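PDB 1U5X: tumor necrosis factor ligand superfamily member 13, which acts as a homotrimeric cytokine of the tumor necrosis factor family that binds the receptors TACI and BCMA and helps regulate tumor cell growth. Local coordinates for the interface of chains A and B. Residues are numbered along the deposited sequence; one frame, centred on the assembly and turned at random. Chains: chain A/B, Tumor necrosis factor ligand superfamily member 13.

Four patches sample one A–B interface of the APRIL homotrimer, built from jelly-roll TNF domains. Contact 1 and contact 2 adjoin, their C-alpha centres about 8 Å apart, and share B:Tyr98, just before strand 99-109, and B:Asn99, its first residue. Contact 2 passes into contact 3, about 9 Å away, through B:Gln58 of strand 51-61, whose amide serves both. Contact 4 lies about 10 Å from contact 3 and 18 Å from contact 1. Strand 99-109 contributes from both chains: from B in contacts 1 to 3 and from A in contact 3, as expected when identical subunits pack around a three-fold axis.

Contact 1: the interface of chains A and B. Residues chain A 67, 88-89; chain B 91, 97-99.
With its hydroxyl turned away from its own carbonyl carbon and beside its backbone N (chi1 -60°), A:Ser89 points OG at the backbone of B:Tyr98, while B:Asn99, its CG likewise anti to the carbonyl carbon, brings OD1 to the backbone N of A:Ser89. This is the end of the subunit interface in the APRIL trimer where a loop of chain A pairs with the beginning of strand 99-109 of chain B; A:Arg88 and B:Asn99 form an antiparallel beta bridge. The serine hydroxyl works in both directions: OG donates to the carbonyl O of B:Tyr98 at 2.7 Å, approaching only 18° from the carbonyl plane, and accepts from B:Tyr98 N at 3.3 Å in a nearly straight bond. A:Ser89 N gives its hydrogen to B:Asn99 OD1 at 3.0 Å, from above the plane of the side-chain carbonyl, 43° out of it. One serine thus engages two successive residues of the partner through both its side chain and its main chain, which should fix the register between the chains. A:Ser89 CB presses against CG of the B:Pro91 ring, a snug 3.5 Å contact. A:Thr67 crosses B:Tyr98 at about a right angle, its methyl CG2 lying 4.1 Å from the tyrosine CB. Water 1 links the A:Ser89 carbonyl O, 2.7 Å away, to B:Asn99 OD1, so this amide oxygen meets both a backbone N-H and a water.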
ATOM      1  N   THR A  67     -18.501   9.178  -2.050  1.00 17.59           N
ATOM      2  CA  THR A  67     -17.218   8.587  -2.412  1.00 20.13           C
ATOM      3  C   THR A  67     -16.118   9.610  -2.156  1.00 17.60           C
ATOM      4  O   THR A  67     -16.227  10.752  -2.612  1.00 21.58           O
ATOM      5  CB  THR A  67     -17.216   8.184  -3.905  1.00 19.54           C
ATOM      6  OG1 THR A  67     -18.245   7.212  -4.155  1.00 27.09           O
ATOM      7  CG2 THR A  67     -15.918   7.484  -4.281  1.00 26.24           C
ATOM      8  N   ARG A  88     -12.655   5.522  -2.270  1.00 15.78           N
ATOM      9  CA  ARG A  88     -13.375   4.767  -1.232  1.00 19.09           C
ATOM     10  C   ARG A  88     -14.786   5.251  -1.085  1.00 21.59           C
ATOM     11  O   ARG A  88     -14.974   6.415  -0.795  1.00 19.87           O
ATOM     12  CB  ARG A  88     -12.752   4.981   0.152  1.00 22.42           C
ATOM     13  CG  ARG A  88     -11.472   4.307   0.362  1.00 30.59           C
ATOM     14  CD  ARG A  88     -11.521   3.058   1.222  1.00 33.57           C
ATOM     15  NE  ARG A  88     -10.257   2.368   1.067  1.00 37.76           N
ATOM     16  CZ  ARG A  88      -9.768   1.909  -0.084  1.00 44.16           C
ATOM     17  NH1 ARG A  88     -10.453   2.000  -1.220  1.00 43.05           N
ATOM     18  NH2 ARG A  88      -8.570   1.342  -0.100  1.00 51.55           N
ATOM     19  N   SER A  89     -15.764   4.359  -1.220  1.00 19.70           N
ATOM     20  CA  SER A  89     -17.136   4.679  -0.831  1.00 20.16           C
ATOM     21  C   SER A  89     -17.219   4.754   0.700  1.00 20.87           C
ATOM     22  O   SER A  89     -16.519   4.018   1.427  1.00 19.26           O
ATOM     23  CB  SER A  89     -18.103   3.640  -1.369  1.00 24.67           C
ATOM     24  OG  SER A  89     -18.038   3.605  -2.781  1.00 29.36           O
TER
ATOM     25  N   PRO B  91     -20.656  -1.119  -2.053  1.00 24.09           N
ATOM     26  CA  PRO B  91     -22.009  -0.644  -1.739  1.00 25.09           C
ATOM     27  C   PRO B  91     -23.064  -1.233  -2.666  1.00 25.29           C
ATOM     28  O   PRO B  91     -22.760  -1.570  -3.807  1.00 22.44           O
ATOM     29  CB  PRO B  91     -21.922   0.871  -1.989  1.00 26.12           C
ATOM     30  CG  PRO B  91     -20.500   1.207  -1.866  1.00 25.46           C
ATOM     31  CD  PRO B  91     -19.745   0.004  -2.343  1.00 26.27           C
ATOM     32  N   ALA B  97     -20.431   2.078  -4.782  1.00 33.06           N
ATOM     33  CA  ALA B  97     -20.291   2.079  -6.227  1.00 29.82           C
ATOM     34  C   ALA B  97     -18.825   2.057  -6.692  1.00 28.63           C
ATOM     35  O   ALA B  97     -18.513   1.574  -7.785  1.00 20.73           O
ATOM     36  CB  ALA B  97     -21.008   3.284  -6.791  1.00 32.32           C
ATOM     37  N   TYR B  98     -17.922   2.591  -5.873  1.00 24.81           N
ATOM     38  CA  TYR B  98     -16.562   2.817  -6.311  1.00 25.50           C
ATOM     39  C   TYR B  98     -15.586   2.523  -5.199  1.00 20.86           C
ATOM     40  O   TYR B  98     -15.799   2.934  -4.044  1.00 19.45           O
ATOM     41  CB  TYR B  98     -16.367   4.261  -6.743  1.00 25.18           C
ATOM     42  CG  TYR B  98     -17.294   4.719  -7.830  1.00 24.16           C
ATOM     43  CD1 TYR B  98     -18.546   5.232  -7.522  1.00 26.01           C
ATOM     44  CD2 TYR B  98     -16.919   4.659  -9.169  1.00 24.84           C
ATOM     45  CE1 TYR B  98     -19.399   5.658  -8.516  1.00 24.05           C
ATOM     46  CE2 TYR B  98     -17.759   5.094 -10.171  1.00 25.15           C
ATOM     47  CZ  TYR B  98     -19.003   5.589  -9.840  1.00 26.19           C
ATOM     48  OH  TYR B  98     -19.857   6.028 -10.819  1.00 23.89           O
ATOM     49  N   ASN B  99     -14.530   1.801  -5.544  1.00 21.21           N
ATOM     50  CA  ASN B  99     -13.497   1.440  -4.570  1.00 17.94           C
ATOM     51  C   ASN B  99     -12.226   0.940  -5.230  1.00 18.95           C
ATOM     52  O   ASN B  99     -12.279   0.026  -6.039  1.00 15.66           O
ATOM     53  CB  ASN B  99     -14.017   0.313  -3.657  1.00 17.88           C
ATOM     54  CG  ASN B  99     -14.882   0.810  -2.511  1.00 22.85           C
ATOM     55  OD1 ASN B  99     -14.487   1.686  -1.751  1.00 17.90           O
ATOM     56  ND2 ASN B  99     -16.068   0.201  -2.353  1.00 23.33           N
TER
HETATM   57  O   HOH W   1     -14.993   1.794   1.104  1.00 36.63           O

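Contact 2: the interface of chains A and B. Residues chain A 85-87; chain B 58, 60, 98-100.
A:Ile87 and B:Ser100 link the chains of the TNF-family jelly-roll trimer through backbone groups and the serine hydroxyl, at the point where the chain leaving strand 80-85 of A runs along strand 99-109 of B. Among the hydrogen bonds, A:Ile87 N donates to the hydroxyl B:Ser100 OG at 2.9 Å, almost perfectly straight at 175°. The carbonyl A:Ile87 O accepts from B:Ser100 N at 2.9 Å and from B:Ser100 OG at 3.3 Å, the two donors arriving from opposite faces of its plane. With chi1 55°, the serine places OG between its own backbone N and carbonyl carbon, where it can reach both polar groups of A:Ile87. Farther along, B:Gln58 stretches its extended side chain across the interface, and NE2 meets the A:Arg85 carbonyl O at 2.9 Å; the donor lies nearly on the line of that C=O, and the acceptor lies close to the plane of the glutamine amide.

The apolar contacts centre on A:Ile87. Its delta methyl CD1 is pushed against both methyls of B:Leu60, tightly at 3.4 Å from CD1 and at 3.6 Å from CD2. The other branch, CG2, anti to the backbone N, rests 4.0 Å from B:Tyr98 CB.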
ATOM      1  N   ARG A  85      -4.473   7.510  -8.048  1.00 13.69           N
ATOM      2  CA  ARG A  85      -5.552   7.942  -7.147  1.00 12.28           C
ATOM      3  C   ARG A  85      -6.024   6.771  -6.263  1.00 16.66           C
ATOM      4  O   ARG A  85      -5.845   5.614  -6.595  1.00 15.81           O
ATOM      5  CB  ARG A  85      -6.674   8.607  -7.947  0.50 16.63           C
ATOM      6  CG  ARG A  85      -7.837   7.697  -8.284  0.50 21.51           C
ATOM      7  CD  ARG A  85      -8.804   8.175  -9.400  0.50 24.75           C
ATOM      8  NE  ARG A  85      -9.202   9.585  -9.364  0.50 23.03           N
ATOM      9  CZ  ARG A  85      -9.044  10.462 -10.362  0.50 23.39           C
ATOM     10  NH1 ARG A  85      -8.461  10.123 -11.507  0.50 22.88           N
ATOM     11  NH2 ARG A  85      -9.477  11.704 -10.212  0.50 28.87           N
ATOM     12  N   CYS A  86      -6.597   7.110  -5.126  1.00 14.44           N
ATOM     13  CA  CYS A  86      -7.227   6.164  -4.228  1.00 15.81           C
ATOM     14  C   CYS A  86      -8.701   6.536  -4.170  1.00 17.98           C
ATOM     15  O   CYS A  86      -9.013   7.720  -4.185  1.00 16.05           O
ATOM     16  CB  CYS A  86      -6.562   6.289  -2.872  1.00 16.04           C
ATOM     17  SG  CYS A  86      -7.067   4.984  -1.782  1.00 17.55           S
ATOM     18  N   ILE A  87      -9.607   5.560  -4.169  1.00 10.30           N
ATOM     19  CA  ILE A  87     -11.052   5.860  -4.117  1.00 14.19           C
ATOM     20  C   ILE A  87     -11.760   4.963  -3.095  1.00 16.97           C
ATOM     21  O   ILE A  87     -11.523   3.766  -3.093  1.00 14.92           O
ATOM     22  CB  ILE A  87     -11.722   5.680  -5.520  1.00 18.16           C
ATOM     23  CG1 ILE A  87     -10.963   6.421  -6.609  1.00 23.54           C
ATOM     24  CG2 ILE A  87     -13.133   6.213  -5.486  1.00 20.24           C
ATOM     25  CD1 ILE A  87     -11.233   5.875  -7.951  1.00 32.69           C
TER
ATOM     26  N   GLN B  58      -2.901  -2.518  -7.638  1.00 16.63           N
ATOM     27  CA  GLN B  58      -4.145  -1.837  -7.364  1.00 12.82           C
ATOM     28  C   GLN B  58      -5.113  -2.131  -8.479  1.00 14.90           C
ATOM     29  O   GLN B  58      -4.745  -2.160  -9.672  1.00 15.98           O
ATOM     30  CB  GLN B  58      -4.005  -0.317  -7.249  1.00 15.74           C
ATOM     31  CG  GLN B  58      -5.317   0.403  -6.806  1.00 14.09           C
ATOM     32  CD  GLN B  58      -5.083   1.864  -6.453  1.00 15.42           C
ATOM     33  OE1 GLN B  58      -4.484   2.149  -5.386  1.00 15.93           O
ATOM     34  NE2 GLN B  58      -5.599   2.779  -7.271  1.00 12.99           N
ATOM     35  N   LEU B  60      -9.090  -0.759  -9.559  1.00 13.70           N
ATOM     36  CA  LEU B  60     -10.202   0.142  -9.320  1.00 14.89           C
ATOM     37  C   LEU B  60     -11.510  -0.522  -9.761  1.00 16.37           C
ATOM     38  O   LEU B  60     -11.677  -0.834 -10.929  1.00 14.51           O
ATOM     39  CB  LEU B  60      -9.975   1.444 -10.084  1.00 17.16           C
ATOM     40  CG  LEU B  60     -11.143   2.419 -10.152  1.00 20.42           C
ATOM     41  CD1 LEU B  60     -11.670   2.646  -8.739  1.00 18.81           C
ATOM     42  CD2 LEU B  60     -10.689   3.741 -10.849  1.00 23.89           C
ATOM     43  N   TYR B  98     -17.922   2.591  -5.873  1.00 24.81           N
ATOM     44  CA  TYR B  98     -16.562   2.817  -6.311  1.00 25.50           C
ATOM     45  C   TYR B  98     -15.586   2.523  -5.199  1.00 20.86           C
ATOM     46  O   TYR B  98     -15.799   2.934  -4.044  1.00 19.45           O
ATOM     47  CB  TYR B  98     -16.367   4.261  -6.743  1.00 25.18           C
ATOM     48  CG  TYR B  98     -17.294   4.719  -7.830  1.00 24.16           C
ATOM     49  CD1 TYR B  98     -18.546   5.232  -7.522  1.00 26.01           C
ATOM     50  CD2 TYR B  98     -16.919   4.659  -9.169  1.00 24.84           C
ATOM     51  CE1 TYR B  98     -19.399   5.658  -8.516  1.00 24.05           C
ATOM     52  CE2 TYR B  98     -17.759   5.094 -10.171  1.00 25.15           C
ATOM     53  CZ  TYR B  98     -19.003   5.589  -9.840  1.00 26.19           C
ATOM     54  OH  TYR B  98     -19.857   6.028 -10.819  1.00 23.89           O
ATOM     55  N   ASN B  99     -14.530   1.801  -5.544  1.00 21.21           N
ATOM     56  CA  ASN B  99     -13.497   1.440  -4.570  1.00 17.94           C
ATOM     57  C   ASN B  99     -12.226   0.940  -5.230  1.00 18.95           C
ATOM     58  O   ASN B  99     -12.279   0.026  -6.039  1.00 15.66           O
ATOM     59  CB  ASN B  99     -14.017   0.313  -3.657  1.00 17.88           C
ATOM     60  CG  ASN B  99     -14.882   0.810  -2.511  1.00 22.85           C
ATOM     61  OD1 ASN B  99     -14.487   1.686  -1.751  1.00 17.90           O
ATOM     62  ND2 ASN B  99     -16.068   0.201  -2.353  1.00 23.33           N
ATOM     63  N   SER B 100     -11.075   1.506  -4.848  1.00 14.13           N
ATOM     64  CA  SER B 100      -9.792   0.958  -5.224  1.00 14.46           C
ATOM     65  C   SER B 100      -9.396  -0.071  -4.164  1.00 14.58           C
ATOM     66  O   SER B 100      -9.734   0.047  -2.988  1.00 15.01           O
ATOM     67  CB  SER B 100      -8.713   2.067  -5.381  1.00 15.39           C
ATOM     68  OG  SER B 100      -8.580   2.862  -4.222  1.00 14.17           O
TER

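Contact 3: the interface of chains A and B. Residues chain A 102-105; chain B 56, 58, 102, 134.
A:Tyr102 and B:Tyr102 meet edge to face in the TNF-family trimer, where strand 99-109 of each jelly-roll faces the shared axis. Their ring planes are inclined by 60° and their centroids are 5.3 Å apart. The A ring supplies the edge and the B ring the face: A:Tyr102 CE1 lies 3.5 Å from B:Tyr102 CE1, and B:Tyr102 CZ sits in plane at the rim of the A ring. The CE2 side of B:Tyr102 runs beside A:Ala104, with CE2 near the alanine carbonyl O and OH 3.6 Å from its methyl CB. That same carbonyl O points towards B:Phe134, whose CE1 is 3.2 Å away, so two aromatic C-H edges border the oxygen. In the polar part of this shell, A:Ser103 OG donates to the amide oxygen B:Gln58 OE1 at 2.6 Å, a short bond entering 31° from the carbonyl plane. The serine hydroxyl reaches the glutamine because it extends opposite its own backbone N (chi1 -175°); it also lies in plane at the edge of the B:Phe134 ring.

Further out, water 2 links B:Gln58 OE1 to the A:Tyr102 carbonyl O, each 2.9 Å from it. B:Gln58 CB rests over one face of B:Phe134, towards its rim, and B:Tyr56 meets that ring edge to edge, supporting it from within chain B. B:Tyr56 touches chain A with its ring edge, CE1 lying 3.9 Å from A:Gly105 CA.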
ATOM      1  N   TYR A 102      -5.325   4.183   1.064  1.00 15.99           N
ATOM      2  CA  TYR A 102      -3.880   4.132   0.782  1.00 14.09           C
ATOM      3  C   TYR A 102      -3.646   3.754  -0.682  1.00 12.83           C
ATOM      4  O   TYR A 102      -4.297   2.841  -1.203  1.00 16.93           O
ATOM      5  CB  TYR A 102      -3.224   3.064   1.676  1.00 19.36           C
ATOM      6  CG  TYR A 102      -1.721   2.906   1.490  1.00 12.79           C
ATOM      7  CD1 TYR A 102      -1.204   2.131   0.446  1.00 15.64           C
ATOM      8  CD2 TYR A 102      -0.809   3.568   2.318  1.00 16.59           C
ATOM      9  CE1 TYR A 102       0.184   2.008   0.239  1.00 16.43           C
ATOM     10  CE2 TYR A 102       0.578   3.423   2.104  1.00 21.17           C
ATOM     11  CZ  TYR A 102       1.059   2.650   1.105  1.00 18.41           C
ATOM     12  OH  TYR A 102       2.407   2.456   0.823  1.00 19.67           O
ATOM     13  N   SER A 103      -2.699   4.429  -1.329  1.00 13.75           N
ATOM     14  CA  SER A 103      -2.197   3.990  -2.650  1.00 13.85           C
ATOM     15  C   SER A 103      -0.759   4.400  -2.796  1.00 14.18           C
ATOM     16  O   SER A 103      -0.249   5.236  -2.033  1.00 14.77           O
ATOM     17  CB  SER A 103      -3.084   4.544  -3.781  1.00 14.93           C
ATOM     18  OG  SER A 103      -2.695   4.047  -5.062  1.00 17.69           O
ATOM     19  N   ALA A 104      -0.077   3.767  -3.723  1.00 15.53           N
ATOM     20  CA  ALA A 104       1.352   4.015  -3.912  1.00 15.21           C
ATOM     21  C   ALA A 104       1.790   3.429  -5.246  1.00 19.15           C
ATOM     22  O   ALA A 104       1.172   2.509  -5.784  1.00 17.53           O
ATOM     23  CB  ALA A 104       2.144   3.349  -2.811  1.00 14.43           C
ATOM     24  N   GLY A 105       2.854   3.968  -5.790  1.00 13.97           N
ATOM     25  CA  GLY A 105       3.461   3.419  -6.985  1.00 15.07           C
ATOM     26  C   GLY A 105       4.807   4.002  -7.289  1.00 12.69           C
ATOM     27  O   GLY A 105       5.263   4.892  -6.567  1.00 16.63           O
TER
ATOM     28  N   TYR B  56       3.421  -4.766  -6.081  1.00 16.67           N
ATOM     29  CA  TYR B  56       2.238  -4.009  -5.663  1.00 15.58           C
ATOM     30  C   TYR B  56       1.194  -4.088  -6.766  1.00 15.29           C
ATOM     31  O   TYR B  56       1.527  -4.182  -7.949  1.00 15.50           O
ATOM     32  CB  TYR B  56       2.575  -2.554  -5.316  1.00 17.23           C
ATOM     33  CG  TYR B  56       3.200  -1.718  -6.418  1.00 15.04           C
ATOM     34  CD1 TYR B  56       2.430  -1.052  -7.334  1.00 17.14           C
ATOM     35  CD2 TYR B  56       4.589  -1.609  -6.499  1.00 17.35           C
ATOM     36  CE1 TYR B  56       3.025  -0.261  -8.340  1.00 15.40           C
ATOM     37  CE2 TYR B  56       5.210  -0.868  -7.479  1.00 15.80           C
ATOM     38  CZ  TYR B  56       4.414  -0.166  -8.389  1.00 18.69           C
ATOM     39  OH  TYR B  56       5.055   0.564  -9.357  1.00 14.52           O
ATOM     40  N   GLN B  58      -2.901  -2.518  -7.638  1.00 16.63           N
ATOM     41  CA  GLN B  58      -4.145  -1.837  -7.364  1.00 12.82           C
ATOM     42  C   GLN B  58      -5.113  -2.131  -8.479  1.00 14.90           C
ATOM     43  O   GLN B  58      -4.745  -2.160  -9.672  1.00 15.98           O
ATOM     44  CB  GLN B  58      -4.005  -0.317  -7.249  1.00 15.74           C
ATOM     45  CG  GLN B  58      -5.317   0.403  -6.806  1.00 14.09           C
ATOM     46  CD  GLN B  58      -5.083   1.864  -6.453  1.00 15.42           C
ATOM     47  OE1 GLN B  58      -4.484   2.149  -5.386  1.00 15.93           O
ATOM     48  NE2 GLN B  58      -5.599   2.779  -7.271  1.00 12.99           N
ATOM     49  N   TYR B 102      -5.906  -1.790  -2.982  1.00 15.99           N
ATOM     50  CA  TYR B 102      -4.439  -1.841  -3.105  1.00 14.09           C
ATOM     51  C   TYR B 102      -3.869  -2.882  -2.139  1.00 12.83           C
ATOM     52  O   TYR B 102      -4.283  -2.947  -0.976  1.00 16.93           O
ATOM     53  CB  TYR B 102      -3.850  -0.465  -2.747  1.00 19.36           C
ATOM     54  CG  TYR B 102      -2.333  -0.372  -2.836  1.00 12.79           C
ATOM     55  CD1 TYR B 102      -1.524  -0.821  -1.787  1.00 15.64           C
ATOM     56  CD2 TYR B 102      -1.697   0.113  -3.984  1.00 16.59           C
ATOM     57  CE1 TYR B 102      -0.118  -0.778  -1.872  1.00 16.43           C
ATOM     58  CE2 TYR B 102      -0.289   0.161  -4.046  1.00 21.17           C
ATOM     59  CZ  TYR B 102       0.477  -0.254  -3.012  1.00 18.41           C
ATOM     60  OH  TYR B 102       1.867  -0.245  -2.993  1.00 19.67           O
ATOM     61  N   PHE B 134      -3.233  -0.671 -11.661  1.00 14.06           N
ATOM     62  CA  PHE B 134      -1.840  -0.788 -12.011  1.00 14.79           C
ATOM     63  C   PHE B 134      -1.167  -1.927 -11.271  1.00 18.81           C
ATOM     64  O   PHE B 134      -1.721  -2.501 -10.333  1.00 16.24           O
ATOM     65  CB  PHE B 134      -1.132   0.569 -11.825  1.00 14.61           C
ATOM     66  CG  PHE B 134      -1.285   1.174 -10.462  1.00 15.00           C
ATOM     67  CD1 PHE B 134      -0.505   0.742  -9.408  1.00 14.79           C
ATOM     68  CD2 PHE B 134      -2.168   2.229 -10.253  1.00 15.17           C
ATOM     69  CE1 PHE B 134      -0.632   1.317  -8.146  1.00 17.25           C
ATOM     70  CE2 PHE B 134      -2.281   2.788  -8.998  1.00 14.33           C
ATOM     71  CZ  PHE B 134      -1.514   2.366  -7.979  1.00 17.14           C
TER
HETATM   72  O   HOH W   2      -6.292   2.045  -3.183  1.00 27.03           O

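Contact 4: the interface of chains A and B. Residues chain A 82-84; chain B 130-131.
B:His131 projects from its loop onto A:Thr82 of strand 80-85, the two side chains crossing at about a right angle. From its backbone the histidine leaves with chi1 -42°, CG beside its own N, and chi2 105° turns one ring face to the threonine. The first side-chain atom, CB, lies 3.8 Å from the methyl A:Thr82 CG2, with A:Phe84 CA a little farther off. At CG the same methyl is nearer, at 3.6 Å. Next along the ring, CD2 lies 3.4 Å from A:Thr82 CB, whereas ND1 is 4.2 Å from A:Thr82 CB. At the tip, NE2 stands 3.1 Å from A:Thr82 O, but the oxygen lies well off the direction of any N-H there, at best a doubtful hydrogen bond. The threonine CB sits over the ring 3.6 Å from its centroid, a CH-pi contact, and B:Pro130 CG lies over the rim of the opposite face, so the imidazole is held between the partner strand and its own neighbour. Water 3 connects the A:Leu83 carbonyl O with B:Pro130 O, 2.7 Å from the water. Within the jelly-roll, B:Pro130 and B:His131 belong to the loop that leads into strand 134-139, and they lean on strand 80-85 of the adjacent subunit.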
ATOM      1  N   THR A  82      -1.714  13.017 -13.846  1.00 17.88           N
ATOM      2  CA  THR A  82      -2.062  12.256 -12.649  1.00 17.03           C
ATOM      3  C   THR A  82      -1.122  11.058 -12.551  1.00 13.53           C
ATOM      4  O   THR A  82      -0.853  10.402 -13.556  1.00 17.89           O
ATOM      5  CB  THR A  82      -3.527  11.792 -12.722  1.00 16.94           C
ATOM      6  OG1 THR A  82      -4.398  12.926 -12.863  1.00 17.87           O
ATOM      7  CG2 THR A  82      -3.956  11.092 -11.456  1.00 16.70           C
ATOM      8  N   LEU A  83      -0.624  10.791 -11.353  1.00 13.03           N
ATOM      9  CA  LEU A  83       0.201   9.618 -11.119  1.00 13.30           C
ATOM     10  C   LEU A  83      -0.646   8.442 -10.641  1.00 12.36           C
ATOM     11  O   LEU A  83      -0.631   7.369 -11.238  1.00 14.36           O
ATOM     12  CB  LEU A  83       1.319   9.933 -10.158  1.00 13.08           C
ATOM     13  CG  LEU A  83       2.293  11.040 -10.606  1.00 13.69           C
ATOM     14  CD1 LEU A  83       3.414  11.177  -9.581  1.00 17.48           C
ATOM     15  CD2 LEU A  83       2.859  10.797 -11.961  1.00 18.44           C
ATOM     16  N   PHE A  84      -1.373   8.636  -9.562  1.00 15.83           N
ATOM     17  CA  PHE A  84      -2.318   7.642  -9.115  1.00 14.38           C
ATOM     18  C   PHE A  84      -3.405   8.261  -8.264  1.00 16.78           C
ATOM     19  O   PHE A  84      -3.267   9.375  -7.779  1.00 14.83           O
ATOM     20  CB  PHE A  84      -1.605   6.558  -8.301  1.00 17.41           C
ATOM     21  CG  PHE A  84      -0.910   7.043  -7.072  1.00 16.91           C
ATOM     22  CD1 PHE A  84       0.403   7.483  -7.152  1.00 19.41           C
ATOM     23  CD2 PHE A  84      -1.524   7.029  -5.824  1.00 15.35           C
ATOM     24  CE1 PHE A  84       1.104   7.901  -6.021  1.00 17.70           C
ATOM     25  CE2 PHE A  84      -0.828   7.435  -4.675  1.00 17.79           C
ATOM     26  CZ  PHE A  84       0.496   7.870  -4.778  1.00 18.63           C
TER
ATOM     27  N   PRO B 130      -5.046   4.165 -16.014  1.00 13.27           N
ATOM     28  CA  PRO B 130      -3.703   3.861 -15.485  1.00 14.38           C
ATOM     29  C   PRO B 130      -3.488   4.421 -14.080  1.00 11.66           C
ATOM     30  O   PRO B 130      -2.645   3.927 -13.310  1.00 16.22           O
ATOM     31  CB  PRO B 130      -2.763   4.513 -16.524  1.00 18.23           C
ATOM     32  CG  PRO B 130      -3.566   5.612 -17.121  1.00 17.22           C
ATOM     33  CD  PRO B 130      -4.990   5.121 -17.134  1.00 13.95           C
ATOM     34  N   HIS B 131      -4.291   5.416 -13.706  1.00 12.49           N
ATOM     35  CA  HIS B 131      -4.198   6.034 -12.357  1.00 14.14           C
ATOM     36  C   HIS B 131      -4.928   5.221 -11.314  1.00 17.64           C
ATOM     37  O   HIS B 131      -4.620   5.355 -10.139  1.00 15.03           O
ATOM     38  CB  HIS B 131      -4.738   7.486 -12.403  1.00 14.58           C
ATOM     39  CG  HIS B 131      -4.278   8.214 -13.607  1.00 15.03           C
ATOM     40  ND1 HIS B 131      -5.098   8.464 -14.687  1.00 20.95           N
ATOM     41  CD2 HIS B 131      -3.057   8.673 -13.948  1.00 16.31           C
ATOM     42  CE1 HIS B 131      -4.408   9.090 -15.623  1.00 16.53           C
ATOM     43  NE2 HIS B 131      -3.166   9.226 -15.201  1.00 18.67           N
TER
HETATM   44  O   HOH W   3      -0.169   4.624 -12.457  1.00 27.93           O